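Local coordinates for protein peptidyl tryptophan dihydroxylase (PDB 7CTQ) that probably uses FAD to dihydroxylate a tryptophan side chain within a peptide, a step essential for making the tryptophylquinone cofactor of quinohemoprotein amine dehydrogenase, at residues Leu224-Glu227 and Ala231-Leu234. Sequence-based numbering, arbitrary orientation.
Sequences LVTE and ARAL
T226 and R232 are where the short helix 223-228 and the loop 231-234 that follows it lie nearest, 7.9 Å apart at their CA atoms. The chain turns back after the helix, and the bridge between the two segments is built from side chains and one water. R232 reaches from the loop with its aliphatic part against V225: CD lies 3.9 Å from V225 CG1, and CG of the same arginine is only slightly farther away. V225 offers this methyl because CG1 stands anti to its backbone N (chi1 166°). The arginine chain bends about its CG-CD bond (chi3 -73°), which carries the guanidinium past V225 toward T226. T226 OG1 lies oblique to the guanidinium plane, 4.0 Å from R232 NH1, and a water bridges the two atoms. It accepts from R232 NH1 at 2.8 Å and is hydrogen-bonded to T226 OG1 at 2.8 Å. L234 covers one face of the guanidinium, with CD1 3.9 Å above the plane and over its centre. R219 of helix 208-220 also touches R232 and L234, while V225 packs on M186 of strand 182-188. On the loop side, A231 O accepts a hydrogen bond from W165 NE1. The arrangement is a local helix-to-loop packing with a water bridge, at the periphery of this flavoprotein monooxygenase, where helix 223-228 packs on strands 67-76, 173-179 and 182-188 of the nine-stranded mixed sheet and the chain heads into strand 238-243.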
ATOM      1  N   LEU A 224       4.198  28.848   6.592  1.00 41.07           N
ATOM      2  CA  LEU A 224       4.601  27.638   7.298  1.00 44.41           C
ATOM      3  C   LEU A 224       6.062  27.303   7.027  1.00 47.44           C
ATOM      4  O   LEU A 224       6.808  26.969   7.953  1.00 42.94           O
ATOM      5  CB  LEU A 224       3.694  26.478   6.881  1.00 49.35           C
ATOM      6  CG  LEU A 224       3.219  25.481   7.930  1.00 51.65           C
ATOM      7  CD1 LEU A 224       2.989  26.154   9.281  1.00 56.33           C
ATOM      8  CD2 LEU A 224       1.938  24.840   7.435  1.00 53.77           C
ATOM      9  N   VAL A 225       6.488  27.383   5.762  1.00 39.34           N
ATOM     10  CA  VAL A 225       7.896  27.155   5.432  1.00 43.16           C
ATOM     11  C   VAL A 225       8.790  28.116   6.216  1.00 49.95           C
ATOM     12  O   VAL A 225       9.836  27.722   6.754  1.00 47.75           O
ATOM     13  CB  VAL A 225       8.112  27.286   3.908  1.00 41.01           C
ATOM     14  CG1 VAL A 225       9.585  27.406   3.580  1.00 39.49           C
ATOM     15  CG2 VAL A 225       7.514  26.089   3.169  1.00 41.00           C
ATOM     16  N   THR A 226       8.377  29.383   6.323  1.00 47.87           N
ATOM     17  CA  THR A 226       9.192  30.387   7.011  1.00 56.41           C
ATOM     18  C   THR A 226       9.361  30.039   8.485  1.00 52.76           C
ATOM     19  O   THR A 226      10.482  30.034   9.012  1.00 54.26           O
ATOM     20  CB  THR A 226       8.562  31.776   6.853  1.00 50.39           C
ATOM     21  OG1 THR A 226       8.552  32.153   5.471  1.00 52.17           O
ATOM     22  CG2 THR A 226       9.352  32.813   7.631  1.00 47.83           C
ATOM     23  N   GLU A 227       8.249  29.736   9.161  1.00 52.05           N
ATOM     24  CA  GLU A 227       8.292  29.377  10.575  1.00 50.52           C
ATOM     25  C   GLU A 227       9.171  28.159  10.811  1.00 55.54           C
ATOM     26  O   GLU A 227      10.090  28.190  11.635  1.00 56.33           O
ATOM     27  CB  GLU A 227       6.876  29.116  11.087  1.00 51.99           C
ATOM     28  CG  GLU A 227       6.779  28.986  12.599  1.00 65.28           C
ATOM     29  CD  GLU A 227       5.391  29.293  13.134  1.00 84.08           C
ATOM     30  OE1 GLU A 227       5.287  29.772  14.286  1.00 87.06           O
ATOM     31  OE2 GLU A 227       4.404  29.045  12.406  1.00 89.73           O
ATOM     32  N   ALA A 231      16.962  28.357   7.603  1.00 43.78           N
ATOM     33  CA  ALA A 231      17.577  28.352   6.283  1.00 41.60           C
ATOM     34  C   ALA A 231      16.691  27.579   5.317  1.00 44.33           C
ATOM     35  O   ALA A 231      16.330  26.431   5.591  1.00 37.77           O
ATOM     36  CB  ALA A 231      18.963  27.717   6.333  1.00 38.28           C
ATOM     37  N   ARG A 232      16.357  28.200   4.180  1.00 42.63           N
ATOM     38  CA  ARG A 232      15.482  27.579   3.202  1.00 39.38           C
ATOM     39  C   ARG A 232      16.195  27.072   1.953  1.00 44.74           C
ATOM     40  O   ARG A 232      15.633  26.225   1.245  1.00 32.93           O
ATOM     41  CB  ARG A 232      14.373  28.561   2.803  1.00 38.93           C
ATOM     42  CG  ARG A 232      13.397  28.870   3.941  1.00 44.97           C
ATOM     43  CD  ARG A 232      12.461  29.994   3.553  1.00 43.22           C
ATOM     44  NE  ARG A 232      13.157  31.279   3.542  1.00 44.12           N
ATOM     45  CZ  ARG A 232      12.627  32.420   3.113  1.00 39.54           C
ATOM     46  NH1 ARG A 232      11.389  32.445   2.639  1.00 36.67           N
ATOM     47  NH2 ARG A 232      13.344  33.542   3.153  1.00 47.58           N
ATOM     48  N   ALA A 233      17.414  27.539   1.677  1.00 33.35           N
ATOM     49  CA  ALA A 233      18.170  27.151   0.481  1.00 32.36           C
ATOM     50  C   ALA A 233      17.303  27.219  -0.779  1.00 36.00           C
ATOM     51  O   ALA A 233      17.248  26.286  -1.583  1.00 36.41           O
ATOM     52  CB  ALA A 233      18.779  25.757   0.643  1.00 35.87           C
ATOM     53  N   LEU A 234      16.633  28.357  -0.950  1.00 30.32           N
ATOM     54  CA  LEU A 234      15.688  28.512  -2.046  1.00 34.26           C
ATOM     55  C   LEU A 234      16.343  28.319  -3.405  1.00 41.20           C
ATOM     56  O   LEU A 234      15.691  27.839  -4.339  1.00 34.37           O
ATOM     57  CB  LEU A 234      15.024  29.884  -1.951  1.00 31.06           C
ATOM     58  CG  LEU A 234      14.057  30.036  -0.770  1.00 36.62           C
ATOM     59  CD1 LEU A 234      13.541  31.455  -0.629  1.00 31.88           C
ATOM     60  CD2 LEU A 234      12.879  29.059  -0.911  1.00 35.91           C
TER
HETATM   61  O   HOH W   1       9.141  30.798   3.049  1.00 44.15           O